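PDB 2C9E: peridinin-chlorophyll A protein from Amphidinium carterae, which probably serves as a water-soluble light-harvesting antenna, holding peridinin and chlorophyll a to capture blue-green light. Local coordinates for residues Asp5-Lys8 with Arg9-Ala13; Ala138-Ser141 with Phe142-Leu145. One frame throughout, in Å; residues are numbered along the deposited sequence.

Interaction 1 of 2, residues Asp5-Lys8 with Arg9-Ala13; sequences DASK and RFSDA. With DGD (digalactosyl diacyl glycerol (dgdg)), chain G.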
loop_
_atom_site.group_PDB
_atom_site.type_symbol
_atom_site.label_atom_id
_atom_site.label_comp_id
_atom_site.label_asym_id
_atom_site.label_seq_id
_atom_site.Cartn_x
_atom_site.Cartn_y
_atom_site.Cartn_z
ATOM N N ASP A 5 7.268 26.507 0.334
ATOM C CA ASP A 5 7.455 27.186 -0.936
ATOM C C ASP A 5 7.917 26.223 -2.036
ATOM O O ASP A 5 7.468 26.308 -3.176
ATOM C CB ASP A 5 8.478 28.351 -0.824
ATOM C CG ASP A 5 8.137 29.364 0.295
ATOM O OD1 ASP A 5 6.946 29.515 0.691
ATOM O OD2 ASP A 5 9.088 30.010 0.776
ATOM N N ALA A 6 8.823 25.313 -1.714
ATOM C CA ALA A 6 9.298 24.403 -2.758
ATOM C C ALA A 6 8.150 23.471 -3.210
ATOM O O ALA A 6 7.974 23.200 -4.398
ATOM C CB ALA A 6 10.467 23.624 -2.247
ATOM N N SER A 7 7.374 22.996 -2.246
ATOM C CA SER A 7 6.262 22.142 -2.533
ATOM C C SER A 7 5.281 22.898 -3.442
ATOM O O SER A 7 4.661 22.320 -4.374
ATOM C CB SER A 7 5.575 21.763 -1.235
ATOM O OG SER A 7 4.562 20.805 -1.474
ATOM N N LYS A 8 5.128 24.186 -3.161
ATOM C CA LYS A 8 4.217 24.986 -3.950
ATOM C C LYS A 8 4.728 24.992 -5.373
ATOM O O LYS A 8 3.952 24.780 -6.328
ATOM C CB LYS A 8 4.112 26.436 -3.431
ATOM C CG LYS A 8 3.132 27.282 -4.247
ATOM C CD LYS A 8 2.471 28.343 -3.392
ATOM C CE LYS A 8 1.405 29.105 -4.194
ATOM N NZ LYS A 8 0.761 30.179 -3.358
ATOM N N ARG A 9 6.029 25.219 -5.516
ATOM C CA ARG A 9 6.590 25.264 -6.849
ATOM C C ARG A 9 6.448 23.884 -7.515
ATOM O O ARG A 9 6.088 23.786 -8.685
ATOM C CB ARG A 9 8.062 25.729 -6.780
ATOM C CG ARG A 9 8.271 27.186 -7.195
ATOM C CD ARG A 9 9.418 27.857 -6.476
ATOM N NE ARG A 9 8.939 28.661 -5.342
ATOM C CZ ARG A 9 9.706 29.317 -4.462
ATOM N NH1 ARG A 9 11.038 29.291 -4.546
ATOM N NH2 ARG A 9 9.132 30.021 -3.488
ATOM N N PHE A 10 6.699 22.807 -6.769
ATOM C CA PHE A 10 6.586 21.483 -7.363
ATOM C C PHE A 10 5.154 21.240 -7.833
ATOM O O PHE A 10 4.900 20.727 -8.941
ATOM C CB PHE A 10 7.016 20.420 -6.347
ATOM C CG PHE A 10 6.833 18.990 -6.825
ATOM C CD1 PHE A 10 7.683 18.455 -7.800
ATOM C CD2 PHE A 10 5.872 18.167 -6.220
ATOM C CE1 PHE A 10 7.615 17.086 -8.184
ATOM C CE2 PHE A 10 5.760 16.808 -6.567
ATOM C CZ PHE A 10 6.642 16.236 -7.564
ATOM N N SER A 11 4.205 21.601 -6.988
ATOM C CA SER A 11 2.777 21.438 -7.296
ATOM C C SER A 11 2.408 22.155 -8.587
ATOM O O SER A 11 1.709 21.618 -9.460
ATOM C CB SER A 11 1.943 22.016 -6.141
ATOM O OG SER A 11 2.080 21.238 -4.970
ATOM N N ASP A 12 2.853 23.391 -8.695
ATOM C CA ASP A 12 2.605 24.167 -9.893
ATOM C C ASP A 12 3.163 23.470 -11.132
ATOM O O ASP A 12 2.545 23.423 -12.185
ATOM C CB ASP A 12 3.270 25.540 -9.769
ATOM C CG ASP A 12 2.525 26.450 -8.845
ATOM O OD1 ASP A 12 1.297 26.245 -8.785
ATOM O OD2 ASP A 12 3.131 27.367 -8.203
ATOM N N ALA A 13 4.380 22.960 -11.011
ATOM C CA ALA A 13 5.014 22.345 -12.141
ATOM C C ALA A 13 4.401 21.027 -12.606
ATOM O O ALA A 13 4.471 20.687 -13.803
ATOM C CB ALA A 13 6.521 22.152 -11.823
HETATM C C1A DGD G . 11.588 7.223 -7.810
HETATM C C2A DGD G . 10.355 6.372 -7.633
HETATM C C3A DGD G . 10.582 5.214 -6.603
HETATM C C4A DGD G . 9.283 4.625 -6.127
HETATM C C5A DGD G . 9.367 4.152 -4.689
HETATM C C6A DGD G . 8.146 3.390 -4.250
HETATM C C7A DGD G . 6.893 4.256 -4.131
HETATM C C8A DGD G . 5.555 3.412 -4.173
HETATM C C9A DGD G . 4.809 3.387 -2.769
HETATM C CAA DGD G . 3.701 4.411 -2.704
HETATM C CBA DGD G . 2.839 4.463 -1.434
HETATM C CCA DGD G . 2.018 3.224 -1.079
HETATM C CDA DGD G . 1.130 3.578 0.149
HETATM C CEA DGD G . 0.192 2.462 0.635
HETATM C CFA DGD G . -0.961 2.100 -0.352
HETATM C CGA DGD G . -2.276 2.803 0.032
HETATM C CHA DGD G . -3.298 2.843 -1.103
HETATM C CIA DGD G . -2.728 3.155 -2.476
HETATM O O1A DGD G . 12.666 6.739 -7.445
HETATM C C1B DGD G . 11.176 11.584 -10.371
HETATM C C2B DGD G . 10.099 12.522 -9.890
HETATM C C3B DGD G . 9.105 12.869 -10.989
HETATM C C4B DGD G . 9.684 13.913 -11.945
HETATM C C5B DGD G . 8.648 14.876 -12.471
HETATM C C6B DGD G . 8.464 14.653 -13.966
HETATM C C7B DGD G . 7.006 14.304 -14.313
HETATM C C8B DGD G . 6.044 14.758 -13.251
HETATM C C9B DGD G . 5.216 13.619 -12.691
HETATM C CAB DGD G . 3.732 14.001 -12.774
HETATM C CBB DGD G . 2.865 13.008 -12.094
HETATM C CCB DGD G . 1.766 13.720 -11.381
HETATM C CDB DGD G . 1.792 13.441 -9.893
HETATM C CEB DGD G . 2.493 14.536 -9.186
HETATM C CFB DGD G . 3.970 14.333 -9.146
HETATM C CGB DGD G . 4.346 13.119 -8.308
HETATM C CHB DGD G . 5.816 12.771 -8.500
HETATM C CIB DGD G . 6.049 11.704 -9.587
HETATM O O1B DGD G . 11.168 11.220 -11.569
HETATM O O1G DGD G . 11.663 8.079 -8.800
HETATM C C1G DGD G . 12.854 8.792 -8.843
HETATM C C2G DGD G . 12.676 9.835 -9.947
HETATM O O2G DGD G . 11.700 10.827 -9.432
HETATM C C3G DGD G . 14.046 10.457 -10.248
HETATM O O3G DGD G . 14.655 9.403 -11.034
HETATM C C1D DGD G . 16.028 9.593 -11.294
HETATM C C2D DGD G . 16.681 8.233 -11.723
HETATM O O2D DGD G . 16.607 7.307 -10.638
HETATM C C3D DGD G . 18.140 8.488 -12.016
HETATM O O3D DGD G . 18.784 7.257 -12.403
HETATM C C4D DGD G . 18.298 9.590 -13.073
HETATM O O4D DGD G . 17.778 9.164 -14.322
HETATM C C5D DGD G . 17.514 10.811 -12.641
HETATM O O5D DGD G . 18.585 12.377 -14.093
HETATM C C6D DGD G . 17.355 11.735 -13.827
HETATM O O6D DGD G . 16.146 10.532 -12.355
HETATM C C1E DGD G . 18.904 12.297 -15.493
HETATM C C2E DGD G . 20.414 12.215 -15.644
HETATM O O2E DGD G . 20.893 11.011 -15.003
HETATM C C3E DGD G . 21.007 13.480 -14.935
HETATM O O3E DGD G . 22.426 13.538 -15.127
HETATM C C4E DGD G . 20.347 14.712 -15.548
HETATM O O4E DGD G . 20.570 14.689 -16.957
HETATM C C5E DGD G . 18.828 14.612 -15.295
HETATM O O6E DGD G . 18.454 13.517 -16.126
HETATM C C6E DGD G . 18.111 15.874 -15.793
HETATM O O5E DGD G . 18.320 16.973 -14.900
HETATM O O HOH W 1 6.624 29.336 -3.630
HETATM O O HOH W 2 2.171 21.763 -2.402
#
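With chi1 of -68°, S11 turns OG anti to its own carbonyl carbon and back along the helix, where it gives a hydrogen bond to S7 O (2.9 Å). The backbone N of S11 reaches the same oxygen at 2.7 Å. The hydroxyl comes from above the carbonyl plane and the amide from the opposite face, so two donors from one residue grip S7 O. A water ties the two serines together, donating to S11 OG at 2.6 Å and hydrogen-bonded to S7 OG at 2.7 Å. An alanine in place of S11 would probably cost S7 O its second donor and take away the group to which that water donates.

Two residues earlier, the bent chain of R9 runs beside D5, guanidinium and carboxylate planes 10° apart. The charges stop short of a salt bridge, with R9 NH2 4.3 Å from D5 OD2; a water at the edge of the guanidinium accepts from R9 NH2 (2.6 Å) and donates to the backbone O of D5. F10, its CG anti to the backbone N (chi1 175°), points away from this turn, and its CZ meets CFB of the galactolipid at 3.6 Å. N94 also bonds weakly to S11 OG. Regular i to i+4 bonding, with a serine hydroxyl returned to the i-4 carbonyl, is characteristic of an alpha-helix, here helix 2-18, whose F10 lines the digalactosyl diacyl glycerol pocket.

Interaction 2 of 2, residues Ala138-Ser141 with Phe142-Leu145; sequences AYDS and FKAL. With DGD (digalactosyl diacyl glycerol (dgdg)), chain G.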
loop_
_atom_site.group_PDB
_atom_site.type_symbol
_atom_site.label_atom_id
_atom_site.label_comp_id
_atom_site.label_asym_id
_atom_site.label_seq_id
_atom_site.Cartn_x
_atom_site.Cartn_y
_atom_site.Cartn_z
ATOM N N ALA A 138 9.458 19.978 -14.488
ATOM C CA ALA A 138 8.918 19.372 -13.274
ATOM C C ALA A 138 10.045 18.699 -12.433
ATOM O O ALA A 138 10.102 18.854 -11.211
ATOM C CB ALA A 138 7.869 18.342 -13.651
ATOM N N TYR A 139 10.941 17.972 -13.091
ATOM C CA TYR A 139 12.024 17.298 -12.378
ATOM C C TYR A 139 12.957 18.301 -11.722
ATOM O O TYR A 139 13.431 18.094 -10.601
ATOM C CB TYR A 139 12.830 16.366 -13.311
ATOM C CG TYR A 139 13.957 15.634 -12.584
ATOM C CD1 TYR A 139 13.677 14.739 -11.542
ATOM C CD2 TYR A 139 15.289 15.865 -12.908
ATOM C CE1 TYR A 139 14.687 14.110 -10.859
ATOM C CE2 TYR A 139 16.314 15.235 -12.221
ATOM C CZ TYR A 139 16.001 14.360 -11.206
ATOM O OH TYR A 139 17.003 13.680 -10.564
ATOM N N ASP A 140 13.250 19.403 -12.394
ATOM C CA ASP A 140 14.107 20.351 -11.699
ATOM C C ASP A 140 13.426 20.902 -10.454
ATOM O O ASP A 140 14.090 21.122 -9.439
ATOM C CB ASP A 140 14.637 21.451 -12.635
ATOM C CG ASP A 140 16.126 21.203 -12.977
ATOM O OD1 ASP A 140 16.425 20.280 -13.779
ATOM O OD2 ASP A 140 17.017 21.860 -12.368
ATOM N N SER A 141 12.101 21.072 -10.505
ATOM C CA SER A 141 11.371 21.570 -9.334
ATOM C C SER A 141 11.275 20.453 -8.272
ATOM O O SER A 141 11.233 20.735 -7.082
ATOM C CB SER A 141 9.973 22.080 -9.729
ATOM O OG SER A 141 8.990 21.066 -9.580
ATOM N N PHE A 142 11.246 19.186 -8.711
ATOM C CA PHE A 142 11.254 18.040 -7.760
ATOM C C PHE A 142 12.609 18.040 -6.977
ATOM O O PHE A 142 12.646 17.880 -5.742
ATOM C CB PHE A 142 11.080 16.718 -8.512
ATOM C CG PHE A 142 11.264 15.486 -7.643
ATOM C CD1 PHE A 142 10.319 15.123 -6.702
ATOM C CD2 PHE A 142 12.387 14.681 -7.780
ATOM C CE1 PHE A 142 10.504 13.970 -5.930
ATOM C CE2 PHE A 142 12.549 13.551 -7.006
ATOM C CZ PHE A 142 11.619 13.206 -6.102
ATOM N N LYS A 143 13.720 18.251 -7.693
ATOM C CA LYS A 143 15.000 18.300 -7.035
ATOM C C LYS A 143 15.032 19.391 -5.973
ATOM O O LYS A 143 15.497 19.163 -4.850
ATOM C CB LYS A 143 16.099 18.543 -8.050
ATOM C CG LYS A 143 16.262 17.394 -9.057
ATOM C CD LYS A 143 17.631 17.423 -9.669
ATOM C CE LYS A 143 17.764 18.464 -10.747
ATOM N NZ LYS A 143 19.000 18.223 -11.568
ATOM N N ALA A 144 14.522 20.576 -6.305
ATOM C CA ALA A 144 14.550 21.667 -5.318
ATOM C C ALA A 144 13.720 21.289 -4.095
ATOM O O ALA A 144 14.058 21.621 -2.966
ATOM C CB ALA A 144 14.062 22.982 -5.954
ATOM N N LEU A 145 12.625 20.583 -4.300
ATOM C CA LEU A 145 11.813 20.127 -3.158
ATOM C C LEU A 145 12.609 19.088 -2.308
ATOM O O LEU A 145 12.583 19.115 -1.073
ATOM C CB LEU A 145 10.543 19.427 -3.668
ATOM C CG LEU A 145 9.247 19.419 -2.890
ATOM C CD1 LEU A 145 8.462 18.264 -3.366
ATOM C CD2 LEU A 145 9.447 19.356 -1.419
HETATM C C1A DGD G . 11.588 7.223 -7.810
HETATM C C2A DGD G . 10.355 6.372 -7.633
HETATM C C3A DGD G . 10.582 5.214 -6.603
HETATM C C4A DGD G . 9.283 4.625 -6.127
HETATM C C5A DGD G . 9.367 4.152 -4.689
HETATM C C6A DGD G . 8.146 3.390 -4.250
HETATM C C7A DGD G . 6.893 4.256 -4.131
HETATM C C8A DGD G . 5.555 3.412 -4.173
HETATM C C9A DGD G . 4.809 3.387 -2.769
HETATM C CAA DGD G . 3.701 4.411 -2.704
HETATM C CBA DGD G . 2.839 4.463 -1.434
HETATM C CCA DGD G . 2.018 3.224 -1.079
HETATM C CDA DGD G . 1.130 3.578 0.149
HETATM C CEA DGD G . 0.192 2.462 0.635
HETATM C CFA DGD G . -0.961 2.100 -0.352
HETATM C CGA DGD G . -2.276 2.803 0.032
HETATM C CHA DGD G . -3.298 2.843 -1.103
HETATM C CIA DGD G . -2.728 3.155 -2.476
HETATM O O1A DGD G . 12.666 6.739 -7.445
HETATM C C1B DGD G . 11.176 11.584 -10.371
HETATM C C2B DGD G . 10.099 12.522 -9.890
HETATM C C3B DGD G . 9.105 12.869 -10.989
HETATM C C4B DGD G . 9.684 13.913 -11.945
HETATM C C5B DGD G . 8.648 14.876 -12.471
HETATM C C6B DGD G . 8.464 14.653 -13.966
HETATM C C7B DGD G . 7.006 14.304 -14.313
HETATM C C8B DGD G . 6.044 14.758 -13.251
HETATM C C9B DGD G . 5.216 13.619 -12.691
HETATM C CAB DGD G . 3.732 14.001 -12.774
HETATM C CBB DGD G . 2.865 13.008 -12.094
HETATM C CCB DGD G . 1.766 13.720 -11.381
HETATM C CDB DGD G . 1.792 13.441 -9.893
HETATM C CEB DGD G . 2.493 14.536 -9.186
HETATM C CFB DGD G . 3.970 14.333 -9.146
HETATM C CGB DGD G . 4.346 13.119 -8.308
HETATM C CHB DGD G . 5.816 12.771 -8.500
HETATM C CIB DGD G . 6.049 11.704 -9.587
HETATM O O1B DGD G . 11.168 11.220 -11.569
HETATM O O1G DGD G . 11.663 8.079 -8.800
HETATM C C1G DGD G . 12.854 8.792 -8.843
HETATM C C2G DGD G . 12.676 9.835 -9.947
HETATM O O2G DGD G . 11.700 10.827 -9.432
HETATM C C3G DGD G . 14.046 10.457 -10.248
HETATM O O3G DGD G . 14.655 9.403 -11.034
HETATM C C1D DGD G . 16.028 9.593 -11.294
HETATM C C2D DGD G . 16.681 8.233 -11.723
HETATM O O2D DGD G . 16.607 7.307 -10.638
HETATM C C3D DGD G . 18.140 8.488 -12.016
HETATM O O3D DGD G . 18.784 7.257 -12.403
HETATM C C4D DGD G . 18.298 9.590 -13.073
HETATM O O4D DGD G . 17.778 9.164 -14.322
HETATM C C5D DGD G . 17.514 10.811 -12.641
HETATM O O5D DGD G . 18.585 12.377 -14.093
HETATM C C6D DGD G . 17.355 11.735 -13.827
HETATM O O6D DGD G . 16.146 10.532 -12.355
HETATM C C1E DGD G . 18.904 12.297 -15.493
HETATM C C2E DGD G . 20.414 12.215 -15.644
HETATM O O2E DGD G . 20.893 11.011 -15.003
HETATM C C3E DGD G . 21.007 13.480 -14.935
HETATM O O3E DGD G . 22.426 13.538 -15.127
HETATM C C4E DGD G . 20.347 14.712 -15.548
HETATM O O4E DGD G . 20.570 14.689 -16.957
HETATM C C5E DGD G . 18.828 14.612 -15.295
HETATM O O6E DGD G . 18.454 13.517 -16.126
HETATM C C6E DGD G . 18.111 15.874 -15.793
HETATM O O5E DGD G . 18.320 16.973 -14.900
#
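The Y139 ring carries the aliphatic part of K143 on one face: CG of K143 stands 3.9 Å from the ring centroid, 19° off the normal and shifted toward the rim, a CH-pi contact. In plane at the edge of the tyrosine ring is O5E of the galactolipid. The F142 ring takes the lipid differently, with C2B of an acyl chain 3.7 Å above its plane and over its centre, while CE1 of Y139 comes to its edge, 3.9 Å from F142 CD2. The two aromatic side chains thus cross at an angle rather than stacking, and both have CG anti to the backbone N, which carries them to the lipid.

K143 leaves the backbone the other way (chi1 -65°), passes over the tyrosine, then bends at chi3. Its NZ ends 4.0 Å from D140 OD1, a long salt bridge between side chains lying side by side, and 3.6 Å from the sugar oxygen O5E. The lysine therefore serves two ends: its methylenes cover the tyrosine, and its ammonium group lies near both the carboxylate and the sugar, which also approach each other. A138 O accepts both the amide of F142 (2.8 Å) and the hydroxyl of S141 (3.0 Å from S141 OG), the amide in the carbonyl plane and the hydroxyl tilted a little from it. CB of A138 rests against C5B, farther along the same acyl chain. R113 and Q123 hydrogen-bond the same lipid, and peridinins touch Y139 and F142. Helix 132-152 thus presents this side to the pigments and lipid, while A138, S141 and L145 pack against I17, A13 and F10 of helix 2-18.

In the fold
The centres of interactions 1 and 2 lie about 8 Å apart, on neighbouring helices 2-18 and 132-152, well out from the middle of the chain. Both are partly buried, and they meet directly: F10 packs on S141, F142 and L145, with F10 CE1 3.5 Å from F142 CB, and A13 also touches S141. Each also reaches the galactolipid, but unequally. Interaction 1 contributes one ring against an acyl chain; its exposed side carries D5, K8, R9 and D12, with a water linking R9 to the D5 carbonyl, while the buried S7 and S11 share another water. In interaction 2, F142 and A138 meet the acyl chain, while Y139, D140 and K143 lie near the sugars.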